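Side-chain contacts in cytochrome P450 (Picrophilus torridus, PDB 2RFB), which binds heme b and, as a member of the cytochrome P450 family, probably acts as a monooxygenase that puts one atom of molecular oxygen into its substrate: residues S19-K22 and H23-N27; V104-I107 and S108-G112; I307-N310 and D311-H315. All coordinates share one frame; numbering follows the deposited sequence.

Contact 1 (S19-K22 and H23-N27); sequences SDVK and HVLMN
Val21 holds CG1 anti to the backbone N (chi1 172°) and Leu25 holds CG anti to the carbonyl carbon (chi1 -60°), which lays the two side chains alongside each other, one helical turn apart and pointing the same way. Their methyls meet at Val21 CG1 to Leu25 CD1, 3.9 Å. Leu25 CG also rests on the carbonyl of Val21, 3.5 Å from Val21 O, the same oxygen that accepts Leu25 N at 2.9 Å. Both side chains are buried: Val21 packs on Leu286, Val259 and helix 261-264, while Leu25 reaches Arg238, a heme-binding residue, and comes within about 4 Å of the heme (nearest atoms). Helix 18-26 follows the strand pair 7-9 and 12-15, the place of the B helix in the P450 fold. On its outer side Lys22 and Met26 repeat the side-by-side pairing more openly, Lys22 CG lying 3.9 Å from Met26 CG. The helix ends at Asn27, whose side chain folds back over the last turn: Asn27 ND2 donates to His23 O at 2.9 Å, nearly straight (171°), with the acceptor in the plane of the amide. Asn27 N bonds to Val24 O and, weakly, to His23 O.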
# COMPACT_ATOMS: atom_id res chain seq x y z
N SER A 19 4.97 16.10 13.31
CA SER A 19 6.37 16.44 13.17
C SER A 19 7.30 15.37 13.66
O SER A 19 8.41 15.27 13.14
CB SER A 19 6.74 17.77 13.81
OG SER A 19 6.06 17.86 15.03
N ASP A 20 6.89 14.57 14.65
CA ASP A 20 7.77 13.52 15.15
C ASP A 20 7.77 12.33 14.21
O ASP A 20 8.82 11.75 13.95
CB ASP A 20 7.35 13.10 16.55
CG ASP A 20 7.60 14.17 17.56
OD1 ASP A 20 8.52 15.00 17.36
OD2 ASP A 20 6.89 14.16 18.58
N VAL A 21 6.60 11.95 13.69
CA VAL A 21 6.54 10.86 12.71
C VAL A 21 7.46 11.20 11.55
O VAL A 21 8.35 10.43 11.19
CB VAL A 21 5.08 10.54 12.25
CG1 VAL A 21 5.08 9.53 11.09
CG2 VAL A 21 4.23 9.97 13.43
N LYS A 22 7.32 12.41 11.02
CA LYS A 22 8.17 12.92 9.92
C LYS A 22 9.66 12.98 10.24
O LYS A 22 10.49 12.61 9.38
CB LYS A 22 7.71 14.30 9.53
CG LYS A 22 8.30 14.80 8.28
CD LYS A 22 7.49 16.00 7.90
CE LYS A 22 8.08 16.68 6.76
NZ LYS A 22 7.83 18.13 6.99
N HIS A 23 10.01 13.45 11.45
CA HIS A 23 11.39 13.48 11.88
C HIS A 23 11.93 12.04 11.81
O HIS A 23 12.96 11.75 11.19
CB HIS A 23 11.49 14.00 13.31
CG HIS A 23 12.88 13.92 13.87
ND1 HIS A 23 13.24 12.99 14.82
CD2 HIS A 23 14.00 14.62 13.57
CE1 HIS A 23 14.53 13.15 15.11
NE2 HIS A 23 15.01 14.13 14.37
N VAL A 24 11.20 11.11 12.41
CA VAL A 24 11.68 9.73 12.40
C VAL A 24 11.85 9.24 10.95
O VAL A 24 12.93 8.83 10.57
CB VAL A 24 10.74 8.78 13.25
CG1 VAL A 24 10.93 7.32 12.85
CG2 VAL A 24 10.95 9.02 14.73
N LEU A 25 10.81 9.29 10.14
CA LEU A 25 10.92 8.74 8.76
C LEU A 25 11.94 9.48 7.91
O LEU A 25 12.55 8.89 7.05
CB LEU A 25 9.55 8.70 8.05
CG LEU A 25 8.50 7.86 8.75
CD1 LEU A 25 7.13 8.00 8.10
CD2 LEU A 25 8.99 6.43 8.63
N MET A 26 12.10 10.78 8.09
CA MET A 26 13.08 11.52 7.26
C MET A 26 14.53 11.25 7.70
O MET A 26 15.48 11.59 6.99
CB MET A 26 12.83 13.04 7.35
CG MET A 26 11.58 13.56 6.64
SD MET A 26 11.75 13.49 4.83
CE MET A 26 13.07 14.57 4.44
N ASN A 27 14.70 10.66 8.90
CA ASN A 27 16.08 10.42 9.40
C ASN A 27 16.38 8.89 9.36
O ASN A 27 16.56 8.21 10.38
CB ASN A 27 16.32 11.10 10.77
CG ASN A 27 16.42 12.64 10.66
OD1 ASN A 27 17.50 13.20 10.44
ND2 ASN A 27 15.32 13.32 10.87

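Contact 2 (V104-I107 and S108-G112); sequences VNII and SKILG
The carbonyl group of Asn105 takes two donors from one face of its plane: Ser108 OG at 2.9 Å from Asn105 O, tilted 33° from the plane, and Lys109 N at 3.2 Å from the same oxygen. Ser108 turns OG between its own backbone N and carbonyl carbon (chi1 77°), and this swings the hydroxyl back along the helix to the preceding turn. The side-chain amide of Asn105 is used elsewhere, ND2 donating to the carbonyl of Arg101. Ser108 is buried against Met118 and Phe121 of helix 118-129; with an alanine here, Asn105 O would lose the hydroxyl donor, and a small gap would probably open beside those two side chains. Helix 101-111 corresponds to the E helix of the P450 fold and packs in the four-helix core with helices 75-86, 175-206 and 298-315. Two apolar pairs cross obliquely on the sides facing helices 298-315 and 175-206. Ile106 CG2 meets Ile110 CD1 at 4.0 Å, next to Leu300, and Ile107 CD1 lies 4.1 Å from Leu111 CG, against Ile186. Ile107 also comes within about 4 Å of the heme (nearest atoms). The helix closes in a Schellman motif with Gly112 as its C-prime residue, at phi 98°, where a CB would jam against the carbonyl O of Leu111; Ile113 N returns to Ser108 O and Gly112 N, weakly, to Lys109 O.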
# COMPACT_ATOMS: atom_id res chain seq x y z
N VAL A 104 -4.92 -6.80 -7.98
CA VAL A 104 -4.22 -8.00 -8.39
C VAL A 104 -4.15 -8.17 -9.91
O VAL A 104 -3.22 -8.77 -10.40
CB VAL A 104 -4.73 -9.30 -7.64
CG1 VAL A 104 -6.08 -9.75 -8.11
CG2 VAL A 104 -3.73 -10.43 -7.81
N ASN A 105 -5.15 -7.70 -10.65
CA ASN A 105 -5.07 -7.70 -12.13
C ASN A 105 -4.04 -6.70 -12.63
O ASN A 105 -3.27 -6.99 -13.53
CB ASN A 105 -6.41 -7.37 -12.74
CG ASN A 105 -7.26 -8.63 -12.98
OD1 ASN A 105 -7.08 -9.33 -13.97
ND2 ASN A 105 -8.22 -8.88 -12.10
N ILE A 106 -4.01 -5.52 -12.02
CA ILE A 106 -3.18 -4.44 -12.51
C ILE A 106 -1.73 -4.82 -12.28
O ILE A 106 -0.89 -4.66 -13.19
CB ILE A 106 -3.49 -3.09 -11.77
CG1 ILE A 106 -4.95 -2.66 -11.95
CG2 ILE A 106 -2.57 -1.98 -12.26
CD1 ILE A 106 -5.48 -2.98 -13.34
N ILE A 107 -1.45 -5.34 -11.10
CA ILE A 107 -0.10 -5.68 -10.75
C ILE A 107 0.44 -6.85 -11.59
O ILE A 107 1.60 -6.82 -12.03
CB ILE A 107 0.05 -5.82 -9.22
CG1 ILE A 107 1.11 -4.83 -8.72
CG2 ILE A 107 0.32 -7.22 -8.77
CD1 ILE A 107 2.49 -5.31 -8.86
N SER A 108 -0.38 -7.84 -11.89
CA SER A 108 0.10 -8.86 -12.80
C SER A 108 0.44 -8.30 -14.20
O SER A 108 1.33 -8.84 -14.90
CB SER A 108 -0.90 -9.97 -12.93
OG SER A 108 -1.97 -9.59 -13.77
N LYS A 109 -0.28 -7.26 -14.63
CA LYS A 109 0.00 -6.69 -15.95
C LYS A 109 1.35 -5.99 -15.93
O LYS A 109 2.16 -6.20 -16.81
CB LYS A 109 -1.06 -5.70 -16.42
CG LYS A 109 -0.65 -4.86 -17.63
CD LYS A 109 -1.08 -5.42 -19.00
CE LYS A 109 -0.57 -4.43 -20.06
NZ LYS A 109 -1.14 -4.49 -21.44
N ILE A 110 1.55 -5.15 -14.92
CA ILE A 110 2.80 -4.47 -14.71
C ILE A 110 3.92 -5.49 -14.51
O ILE A 110 4.98 -5.33 -15.10
CB ILE A 110 2.69 -3.47 -13.51
CG1 ILE A 110 1.81 -2.29 -13.92
CG2 ILE A 110 4.06 -2.95 -13.05
CD1 ILE A 110 1.39 -1.37 -12.78
N LEU A 111 3.71 -6.56 -13.74
CA LEU A 111 4.80 -7.54 -13.58
C LEU A 111 5.22 -8.19 -14.90
O LEU A 111 6.39 -8.46 -15.13
CB LEU A 111 4.46 -8.62 -12.55
CG LEU A 111 4.34 -8.17 -11.09
CD1 LEU A 111 3.64 -9.23 -10.19
CD2 LEU A 111 5.66 -7.71 -10.53
N GLY A 112 4.24 -8.41 -15.77
CA GLY A 112 4.41 -9.21 -17.00
C GLY A 112 3.93 -10.65 -16.87
O GLY A 112 4.37 -11.50 -17.60

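Contact 3 (I307-N310 and D311-H315); sequences IALN and DILNH
Leu309 and Leu313 form the close-packed side of this turn: they run side by side in the same direction, with Leu309 CD1 3.8 Å from Leu313 CD1. Leu309 has CG anti to the backbone N (chi1 -172°) and Leu313 has it anti to the carbonyl carbon (chi1 -72°), and the two CD1 branches meet between the turns. Phe221 packs on Leu309, and Ile211 and Ala214 on Leu313. Next to them Ile312 drapes over the previous turn, its CG1 3.3 Å from Ala308 O, and both Ala308 and Ile312 face Ile197. Helix 298-315 is the L helix of the P450 fold; it starts just after Cys295, the axial ligand of the heme iron, and this far end lies away from the heme. The neighbouring, more open side is polar. Asn310 and Asn314 cross there with their amide planes 83° apart, close together on a partly solvent-exposed surface where the orientation of the Asn314 amide is uncertain. Farther round, on the face roughly opposite the leucines, Asp311 lies beside Ile307, and its OD2 approaches Ile307 CG2 to 3.9 Å. Ile307 itself is buried against Ile78 and Ser82 of helix 75-86.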
# COMPACT_ATOMS: atom_id res chain seq x y z
N ILE A 307 -9.66 5.94 -10.55
CA ILE A 307 -10.55 5.35 -11.52
C ILE A 307 -11.63 4.59 -10.74
O ILE A 307 -12.80 4.61 -11.14
CB ILE A 307 -9.76 4.43 -12.51
CG1 ILE A 307 -9.04 5.23 -13.58
CG2 ILE A 307 -10.61 3.31 -13.11
CD1 ILE A 307 -7.69 4.57 -14.00
N ALA A 308 -11.23 3.94 -9.63
CA ALA A 308 -12.18 3.20 -8.79
C ALA A 308 -13.28 4.11 -8.29
O ALA A 308 -14.45 3.82 -8.43
CB ALA A 308 -11.48 2.49 -7.61
N LEU A 309 -12.89 5.25 -7.72
CA LEU A 309 -13.86 6.29 -7.36
C LEU A 309 -14.76 6.67 -8.53
O LEU A 309 -15.99 6.58 -8.44
CB LEU A 309 -13.13 7.53 -6.87
CG LEU A 309 -13.99 8.64 -6.27
CD1 LEU A 309 -14.65 8.23 -4.89
CD2 LEU A 309 -13.05 9.80 -6.11
N ASN A 310 -14.18 7.06 -9.64
CA ASN A 310 -15.03 7.40 -10.73
C ASN A 310 -16.04 6.29 -11.10
O ASN A 310 -17.26 6.52 -11.23
CB ASN A 310 -14.21 7.83 -11.94
CG ASN A 310 -15.04 8.55 -12.95
OD1 ASN A 310 -14.78 8.48 -14.13
ND2 ASN A 310 -16.06 9.23 -12.48
N ASP A 311 -15.53 5.08 -11.27
CA ASP A 311 -16.40 3.97 -11.60
C ASP A 311 -17.44 3.66 -10.53
O ASP A 311 -18.58 3.32 -10.88
CB ASP A 311 -15.57 2.71 -11.86
CG ASP A 311 -14.93 2.71 -13.22
OD1 ASP A 311 -15.23 3.63 -14.04
OD2 ASP A 311 -14.15 1.78 -13.47
N ILE A 312 -17.08 3.77 -9.25
CA ILE A 312 -18.04 3.45 -8.22
C ILE A 312 -19.06 4.54 -8.23
O ILE A 312 -20.24 4.30 -8.18
CB ILE A 312 -17.39 3.33 -6.85
CG1 ILE A 312 -16.67 2.01 -6.70
CG2 ILE A 312 -18.39 3.55 -5.70
CD1 ILE A 312 -15.66 2.07 -5.53
N LEU A 313 -18.63 5.77 -8.33
CA LEU A 313 -19.61 6.84 -8.29
C LEU A 313 -20.57 6.83 -9.47
O LEU A 313 -21.73 7.20 -9.28
CB LEU A 313 -18.95 8.20 -8.07
CG LEU A 313 -18.39 8.45 -6.66
CD1 LEU A 313 -17.61 9.75 -6.65
CD2 LEU A 313 -19.51 8.56 -5.71
N ASN A 314 -20.13 6.40 -10.66
CA ASN A 314 -21.04 6.39 -11.82
C ASN A 314 -21.93 5.14 -11.91
O ASN A 314 -22.86 5.09 -12.70
CB ASN A 314 -20.28 6.56 -13.15
CG ASN A 314 -19.74 7.96 -13.34
OD1 ASN A 314 -18.56 8.22 -13.09
ND2 ASN A 314 -20.58 8.87 -13.77
N HIS A 315 -21.60 4.11 -11.14
CA HIS A 315 -22.36 2.88 -11.16
C HIS A 315 -23.54 2.90 -10.18
O HIS A 315 -24.61 2.43 -10.51
CB HIS A 315 -21.45 1.67 -10.89
CG HIS A 315 -22.10 0.37 -11.23
ND1 HIS A 315 -22.74 -0.41 -10.28
CD2 HIS A 315 -22.29 -0.25 -12.42
CE1 HIS A 315 -23.27 -1.46 -10.88
NE2 HIS A 315 -23.01 -1.40 -12.17

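Overall arrangement
From the N terminus the three contacts follow in series, each at the C-terminus of its own helix; none closes a long loop, nests in another or crosses it. Contact 1 sets helix 18-26 against strands 244-246 and 256-259 and the chain around Arg238. Contact 2, on the other side of the chain's centre, lies about 22 Å from it (nearest atoms). Contact 3 comes late in the chain, about 8 Å from contact 2 at the nearest atoms. Helices 75-86 and 175-206 touch both contacts 2 and 3, and Leu300 of helix 298-315 packs on contact 2, so these two belong to one helical core. The heme lies close to contacts 1 and 2, farther from contact 3.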